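Local coordinates for protein mannitol dehydrogenase (Pseudomonas fluorescens, PDB 1LJ8) that binds NAD and probably catalyses the NAD-dependent interconversion of D-mannitol and D-fructose, as a long-chain mannitol 2-dehydrogenase, at residues T233-T238 and L371-S376; V257-V262 and V359-N364. One frame throughout, in Å; residues are numbered along the deposited sequence.

How the contacts relate
Both contacts join the Rossmann domain to the C-terminal domain, and both are partly buried. Contact 1 brings the loop before helix 238-248 to helix 371-375, beside the nicotinamide. Contact 2 brings the end of strand 256-258 and the loop after it to segment 359-364. Their centres are about 14 Å apart, and T233 CG2 and P234 CD each lie 3.4 Å from V257 O. Contact 1 is van der Waals packing between the segments, with the carboxamide of NAD bonded to the backbone of T233 and R373 salt-bridged to D369. Contact 2 is a salt bridge with a phenyl ring atom over its guanidinium and a water beside it. In each, one C-terminal-domain arginine does most of the bridging.

Contact 1: residues T233-T238 and L371-S376; sequences TPMTST and LERVCS. With NAD (nicotinamide-adenine-dinucleotide), chain B.
R373 carries this contact between segment 233-238 and helix 371-375. Its CB points toward the loop, and CG lies anti to the backbone N (chi1 -177°). CB and CG run alongside the selenomethionine M235, the two side chains sliding past each other in opposite directions. The CG atoms of M235 and R373 are 3.8 Å apart. The chain of M235 bends at chi3, and its CE comes within 4.3 Å of E372 CB. Further along, R373 CD packs on the loop backbone, 3.5 Å from T233 O and 3.8 Å from P234 CA. The chain of R373 bends at chi3 (75°), which turns the guanidinium toward the cofactor. NE is salt-bridged to D369. T233 O and NAD O7N lie over one face of the guanidinium. NH1 ends 3.2 Å from NAD N7N, which is a close approach of two nitrogens.

The carboxamide of NAD is held by the backbone of T233. T233 N donates to NAD O7N at 2.8 Å, and NAD N7N donates back to T233 O at 3.1 Å. This pair of bonds would fix the rotation of the amide. The hydroxyl of T233 is used elsewhere, on R231 O. S376 OG donates to R373 O at 2.9 Å, in the carbonyl plane and on a lone pair.

An alanine in place of R373 would remove everything beyond CB, and would probably loosen the packing on M235, P234, the T233 carbonyl and the carboxamide of the cofactor, with D369 losing this partner.

The chemistry implies a divided task. The Rossmann-domain loop reads the amide by backbone bonds, while R373 of the C-terminal domain lies against it, its charge, shared with D369, possibly polarising O7N and T233 O.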
loop_
_atom_site.group_PDB
_atom_site.type_symbol
_atom_site.label_atom_id
_atom_site.label_comp_id
_atom_site.label_asym_id
_atom_site.label_seq_id
_atom_site.Cartn_x
_atom_site.Cartn_y
_atom_site.Cartn_z
ATOM N N THR A 233 -3.406 2.262 8.098
ATOM C CA THR A 233 -4.845 2.235 7.824
ATOM C C THR A 233 -5.343 0.794 7.803
ATOM O O THR A 233 -5.234 0.076 6.797
ATOM C CB THR A 233 -5.120 2.951 6.448
ATOM O OG1 THR A 233 -4.597 4.306 6.477
ATOM C CG2 THR A 233 -6.669 2.984 6.145
ATOM N N PRO A 234 -5.862 0.329 8.922
ATOM C CA PRO A 234 -6.368 -1.050 9.004
ATOM C C PRO A 234 -7.583 -1.261 8.052
ATOM O O PRO A 234 -8.138 -0.285 7.508
ATOM C CB PRO A 234 -6.861 -1.157 10.457
ATOM C CG PRO A 234 -5.987 -0.123 11.214
ATOM C CD PRO A 234 -5.892 1.028 10.240
HETATM N N MSE A 235 -7.997 -2.525 7.926
HETATM C CA MSE A 235 -9.211 -2.872 7.180
HETATM C C MSE A 235 -10.380 -2.511 8.085
HETATM O O MSE A 235 -10.269 -2.577 9.323
HETATM C CB MSE A 235 -9.273 -4.384 6.876
HETATM C CG MSE A 235 -8.039 -4.893 6.164
HETATM SE SE MSE A 235 -8.326 -6.787 5.745
HETATM C CE MSE A 235 -8.243 -7.495 7.580
ATOM N N THR A 236 -11.483 -2.067 7.494
ATOM C CA THR A 236 -12.633 -1.732 8.303
ATOM C C THR A 236 -13.386 -3.038 8.559
ATOM O O THR A 236 -14.174 -3.485 7.769
ATOM C CB THR A 236 -13.536 -0.722 7.582
ATOM O OG1 THR A 236 -12.829 0.538 7.524
ATOM C CG2 THR A 236 -14.887 -0.530 8.348
ATOM N N SER A 237 -13.106 -3.646 9.691
ATOM C CA SER A 237 -13.794 -4.889 10.066
ATOM C C SER A 237 -15.148 -4.485 10.694
ATOM O O SER A 237 -15.447 -3.304 10.952
ATOM C CB SER A 237 -12.934 -5.592 11.104
ATOM O OG SER A 237 -12.887 -4.727 12.231
ATOM N N THR A 238 -16.000 -5.473 10.941
ATOM C CA THR A 238 -17.260 -5.164 11.565
ATOM C C THR A 238 -17.052 -4.503 12.916
ATOM O O THR A 238 -17.766 -3.581 13.284
ATOM C CB THR A 238 -18.087 -6.449 11.745
ATOM O OG1 THR A 238 -18.384 -6.954 10.453
ATOM C CG2 THR A 238 -19.375 -6.169 12.485
ATOM N N LEU A 371 -3.120 -8.358 11.651
ATOM C CA LEU A 371 -2.038 -9.086 11.050
ATOM C C LEU A 371 -2.522 -9.716 9.735
ATOM O O LEU A 371 -1.727 -9.882 8.806
ATOM C CB LEU A 371 -1.454 -10.179 12.001
ATOM C CG LEU A 371 -0.752 -9.607 13.251
ATOM C CD1 LEU A 371 -0.041 -10.786 13.965
ATOM C CD2 LEU A 371 0.261 -8.469 12.861
ATOM N N GLU A 372 -3.812 -10.027 9.600
ATOM C CA GLU A 372 -4.256 -10.575 8.319
ATOM C C GLU A 372 -4.032 -9.560 7.170
ATOM O O GLU A 372 -3.727 -9.950 6.038
ATOM C CB GLU A 372 -5.729 -10.947 8.361
ATOM C CG GLU A 372 -6.112 -11.701 7.090
ATOM C CD GLU A 372 -7.435 -12.459 7.185
ATOM O OE1 GLU A 372 -7.752 -13.026 8.255
ATOM O OE2 GLU A 372 -8.142 -12.506 6.161
ATOM N N ARG A 373 -4.186 -8.270 7.493
ATOM C CA ARG A 373 -3.945 -7.219 6.506
ATOM C C ARG A 373 -2.448 -7.146 6.240
ATOM O O ARG A 373 -2.007 -7.159 5.103
ATOM C CB ARG A 373 -4.403 -5.843 7.037
ATOM C CG ARG A 373 -4.239 -4.715 6.020
ATOM C CD ARG A 373 -4.504 -3.330 6.651
ATOM N NE ARG A 373 -3.370 -2.941 7.479
ATOM C CZ ARG A 373 -2.220 -2.490 6.979
ATOM N NH1 ARG A 373 -2.032 -2.370 5.651
ATOM N NH2 ARG A 373 -1.252 -2.131 7.817
ATOM N N VAL A 374 -1.670 -7.028 7.307
ATOM C CA VAL A 374 -0.212 -6.920 7.131
ATOM C C VAL A 374 0.404 -8.145 6.425
ATOM O O VAL A 374 1.371 -8.027 5.630
ATOM C CB VAL A 374 0.474 -6.649 8.509
ATOM C CG1 VAL A 374 2.031 -6.457 8.287
ATOM C CG2 VAL A 374 -0.090 -5.318 9.107
ATOM N N CYS A 375 -0.179 -9.331 6.653
ATOM C CA CYS A 375 0.319 -10.560 6.018
ATOM C C CYS A 375 -0.081 -10.634 4.565
ATOM O O CYS A 375 0.527 -11.335 3.789
ATOM C CB CYS A 375 -0.331 -11.829 6.623
ATOM S SG CYS A 375 0.079 -12.254 8.283
ATOM N N SER A 376 -1.172 -9.962 4.213
ATOM C CA SER A 376 -1.673 -10.135 2.857
ATOM C C SER A 376 -0.721 -9.793 1.725
ATOM O O SER A 376 0.078 -8.850 1.808
ATOM C CB SER A 376 -3.000 -9.359 2.667
ATOM O OG SER A 376 -2.776 -7.971 2.448
HETATM P PA NAD B . -7.493 -2.039 0.235
HETATM O O1A NAD B . -7.491 -3.480 0.229
HETATM O O2A NAD B . -8.428 -1.230 1.067
HETATM O O5B NAD B . -7.700 -1.482 -1.247
HETATM C C5B NAD B . -6.822 -1.942 -2.321
HETATM C C4B NAD B . -7.488 -1.265 -3.536
HETATM O O4B NAD B . -6.655 -1.606 -4.720
HETATM C C3B NAD B . -8.894 -1.827 -3.952
HETATM O O3B NAD B . -9.636 -0.707 -4.468
HETATM C C2B NAD B . -8.546 -2.875 -5.019
HETATM O O2B NAD B . -9.631 -3.165 -5.892
HETATM C C1B NAD B . -7.438 -2.160 -5.770
HETATM N N9A NAD B . -6.581 -2.998 -6.547
HETATM C C8A NAD B . -5.920 -4.169 -6.235
HETATM N N7A NAD B . -5.187 -4.614 -7.230
HETATM C C5A NAD B . -5.384 -3.681 -8.237
HETATM C C6A NAD B . -4.834 -3.638 -9.523
HETATM N N6A NAD B . -3.969 -4.517 -10.032
HETATM N N1A NAD B . -5.211 -2.593 -10.354
HETATM C C2A NAD B . -6.101 -1.609 -9.924
HETATM N N3A NAD B . -6.643 -1.619 -8.644
HETATM C C4A NAD B . -6.246 -2.692 -7.841
HETATM O O3 NAD B . -5.998 -1.616 0.555
HETATM P PN NAD B . -5.386 -0.283 1.213
HETATM O O1N NAD B . -5.238 -0.489 2.656
HETATM O O2N NAD B . -6.211 0.842 0.764
HETATM O O5D NAD B . -3.925 -0.253 0.619
HETATM C C5D NAD B . -3.793 -0.038 -0.779
HETATM C C4D NAD B . -2.391 0.331 -0.993
HETATM O O4D NAD B . -2.038 1.633 -0.482
HETATM C C3D NAD B . -1.274 -0.640 -0.464
HETATM O O3D NAD B . -1.129 -1.796 -1.281
HETATM C C2D NAD B . -0.058 0.258 -0.348
HETATM O O2D NAD B . 0.677 0.297 -1.563
HETATM C C1D NAD B . -0.670 1.636 0.012
HETATM N N1N NAD B . -0.628 1.966 1.450
HETATM C C2N NAD B . -1.461 1.402 2.434
HETATM C C3N NAD B . -1.232 1.745 3.742
HETATM C C7N NAD B . -2.112 1.107 4.834
HETATM O O7N NAD B . -1.755 1.272 6.010
HETATM N N7N NAD B . -3.148 0.355 4.528
HETATM C C4N NAD B . -0.134 2.662 4.113
HETATM C C5N NAD B . 0.659 3.233 3.072
HETATM C C6N NAD B . 0.430 2.893 1.708
#

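Contact 2: residues V257-V262 and V359-N364; sequences VCEPFV and VDRFSN
E259 and R361 cross obliquely, and their flat ends meet side-on. The carboxylate and guanidinium planes are 31° apart. R361 grips E259 with two nitrogens, one to each oxygen. NE donates to E259 OE2 at 3.0 Å and close to straight (160°), with the oxygen near the guanidinium plane. NH2 donates to E259 OE1 at 2.8 Å, with the oxygen tilted from that plane. Both oxygens use their syn lone pairs. R361 bends at chi3 to bring NE to the carboxylate. E259 takes the crowded position at chi1 (60°) and runs extended beyond CG.

F261 crosses R361 obliquely as well, with CG anti to its backbone N. Its CD2 sits over the centre of one guanidinium face, 3.4 Å from R361 CZ. CE2 lies 3.5 Å from R361 NH1. The salt bridge at the edge and the ring atom over the face thus hold the same group from two directions.

N364 comes in beside this pair. Its ND2 reaches P260 CD tip to tip at 4.0 Å and also touches E259 CB. One water joins the groups: it donates to E259 OE2 and to R361 O, both at 2.8 Å, and accepts from N364 ND2. N364 OD1 accepts from I367 N, and ND2 also donates to L88 O. R361 NH2 has a second acid, D230, and E259 OE1 also accepts from I232 N.

The contact fastens the loop after strand 256-258, the edge strand of the Rossmann sheet, to helix 351-362 and the residues that follow it. With E259 buried, two donors on R361, the water and I232 N together would probably keep its carboxylate ionised. The network pairs opposite charges across the two domains, with the side chain of E259 about 7 Å from the bound NAD.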
loop_
_atom_site.group_PDB
_atom_site.type_symbol
_atom_site.label_atom_id
_atom_site.label_comp_id
_atom_site.label_asym_id
_atom_site.label_seq_id
_atom_site.Cartn_x
_atom_site.Cartn_y
_atom_site.Cartn_z
ATOM N N VAL A 257 -10.694 3.684 9.089
ATOM C CA VAL A 257 -10.064 3.864 10.402
ATOM C C VAL A 257 -8.560 4.029 10.155
ATOM O O VAL A 257 -8.010 3.427 9.212
ATOM C CB VAL A 257 -10.305 2.635 11.352
ATOM C CG1 VAL A 257 -11.788 2.610 11.786
ATOM C CG2 VAL A 257 -9.931 1.338 10.678
ATOM N N CYS A 258 -7.890 4.816 10.999
ATOM C CA CYS A 258 -6.456 5.065 10.765
ATOM C C CYS A 258 -5.855 5.670 12.015
ATOM O O CYS A 258 -6.583 6.126 12.907
ATOM C CB CYS A 258 -6.284 6.073 9.601
ATOM S SG CYS A 258 -7.204 7.661 9.797
ATOM N N GLU A 259 -4.523 5.621 12.108
ATOM C CA GLU A 259 -3.830 6.209 13.247
ATOM C C GLU A 259 -3.812 7.727 13.118
ATOM O O GLU A 259 -4.033 8.268 12.061
ATOM C CB GLU A 259 -2.377 5.718 13.298
ATOM C CG GLU A 259 -1.625 6.100 12.053
ATOM C CD GLU A 259 -0.127 5.787 12.082
ATOM O OE1 GLU A 259 0.433 5.674 10.978
ATOM O OE2 GLU A 259 0.507 5.692 13.171
ATOM N N PRO A 260 -3.520 8.428 14.215
ATOM C CA PRO A 260 -3.461 9.898 14.203
ATOM C C PRO A 260 -2.316 10.402 13.329
ATOM O O PRO A 260 -2.452 11.403 12.624
ATOM C CB PRO A 260 -3.213 10.279 15.690
ATOM C CG PRO A 260 -3.604 9.070 16.464
ATOM C CD PRO A 260 -3.425 7.868 15.570
ATOM N N PHE A 261 -1.172 9.734 13.387
ATOM C CA PHE A 261 -0.014 10.146 12.587
ATOM C C PHE A 261 -0.332 10.063 11.071
ATOM O O PHE A 261 -0.993 9.125 10.627
ATOM C CB PHE A 261 1.187 9.235 12.833
ATOM C CG PHE A 261 2.404 9.622 12.018
ATOM C CD1 PHE A 261 3.194 10.702 12.399
ATOM C CD2 PHE A 261 2.721 8.933 10.848
ATOM C CE1 PHE A 261 4.301 11.096 11.616
ATOM C CE2 PHE A 261 3.826 9.329 10.051
ATOM C CZ PHE A 261 4.606 10.394 10.433
ATOM N N VAL A 262 0.170 11.034 10.313
ATOM C CA VAL A 262 -0.002 11.052 8.856
ATOM C C VAL A 262 1.077 11.943 8.240
ATOM O O VAL A 262 1.420 13.018 8.766
ATOM C CB VAL A 262 -1.443 11.548 8.466
ATOM C CG1 VAL A 262 -1.701 12.942 8.996
ATOM C CG2 VAL A 262 -1.652 11.453 6.935
ATOM N N VAL A 359 8.292 1.970 16.586
ATOM C CA VAL A 359 7.908 1.111 17.684
ATOM C C VAL A 359 6.671 1.713 18.364
ATOM O O VAL A 359 5.718 0.997 18.656
ATOM C CB VAL A 359 9.064 0.943 18.705
ATOM C CG1 VAL A 359 8.574 0.201 19.955
ATOM C CG2 VAL A 359 10.182 0.178 18.038
ATOM N N ASP A 360 6.687 3.027 18.588
ATOM C CA ASP A 360 5.552 3.702 19.248
ATOM C C ASP A 360 4.253 3.540 18.440
ATOM O O ASP A 360 3.190 3.226 18.978
ATOM C CB ASP A 360 5.781 5.208 19.392
ATOM C CG ASP A 360 6.972 5.573 20.323
ATOM O OD1 ASP A 360 7.338 4.753 21.191
ATOM O OD2 ASP A 360 7.526 6.691 20.158
ATOM N N ARG A 361 4.349 3.791 17.130
ATOM C CA ARG A 361 3.146 3.674 16.271
ATOM C C ARG A 361 2.625 2.238 16.170
ATOM O O ARG A 361 1.401 1.995 16.203
ATOM C CB ARG A 361 3.445 4.259 14.883
ATOM C CG ARG A 361 3.566 5.789 14.924
ATOM C CD ARG A 361 4.205 6.324 13.617
ATOM N NE ARG A 361 3.403 5.869 12.462
ATOM C CZ ARG A 361 3.875 5.808 11.203
ATOM N NH1 ARG A 361 5.132 6.179 10.933
ATOM N NH2 ARG A 361 3.085 5.364 10.217
ATOM N N PHE A 362 3.521 1.265 16.090
ATOM C CA PHE A 362 3.032 -0.114 16.040
ATOM C C PHE A 362 2.451 -0.558 17.394
ATOM O O PHE A 362 1.703 -1.517 17.451
ATOM C CB PHE A 362 4.155 -1.114 15.707
ATOM C CG PHE A 362 4.625 -1.094 14.274
ATOM C CD1 PHE A 362 5.581 -2.027 13.867
ATOM C CD2 PHE A 362 4.168 -0.163 13.357
ATOM C CE1 PHE A 362 6.075 -2.023 12.552
ATOM C CE2 PHE A 362 4.656 -0.132 12.034
ATOM C CZ PHE A 362 5.613 -1.068 11.638
ATOM N N SER A 363 2.831 0.131 18.479
ATOM C CA SER A 363 2.353 -0.198 19.833
ATOM C C SER A 363 0.987 0.404 20.132
ATOM O O SER A 363 0.390 0.136 21.199
ATOM C CB SER A 363 3.391 0.268 20.885
ATOM O OG SER A 363 4.650 -0.370 20.649
ATOM N N ASN A 364 0.485 1.213 19.193
ATOM C CA ASN A 364 -0.859 1.835 19.317
ATOM C C ASN A 364 -1.895 0.709 19.540
ATOM O O ASN A 364 -2.183 -0.117 18.669
ATOM C CB ASN A 364 -1.125 2.620 18.013
ATOM C CG ASN A 364 -2.497 3.268 17.956
ATOM O OD1 ASN A 364 -3.396 2.980 18.748
ATOM N ND2 ASN A 364 -2.664 4.150 16.971
HETATM O O HOH W 1 -0.314 3.907 15.217
#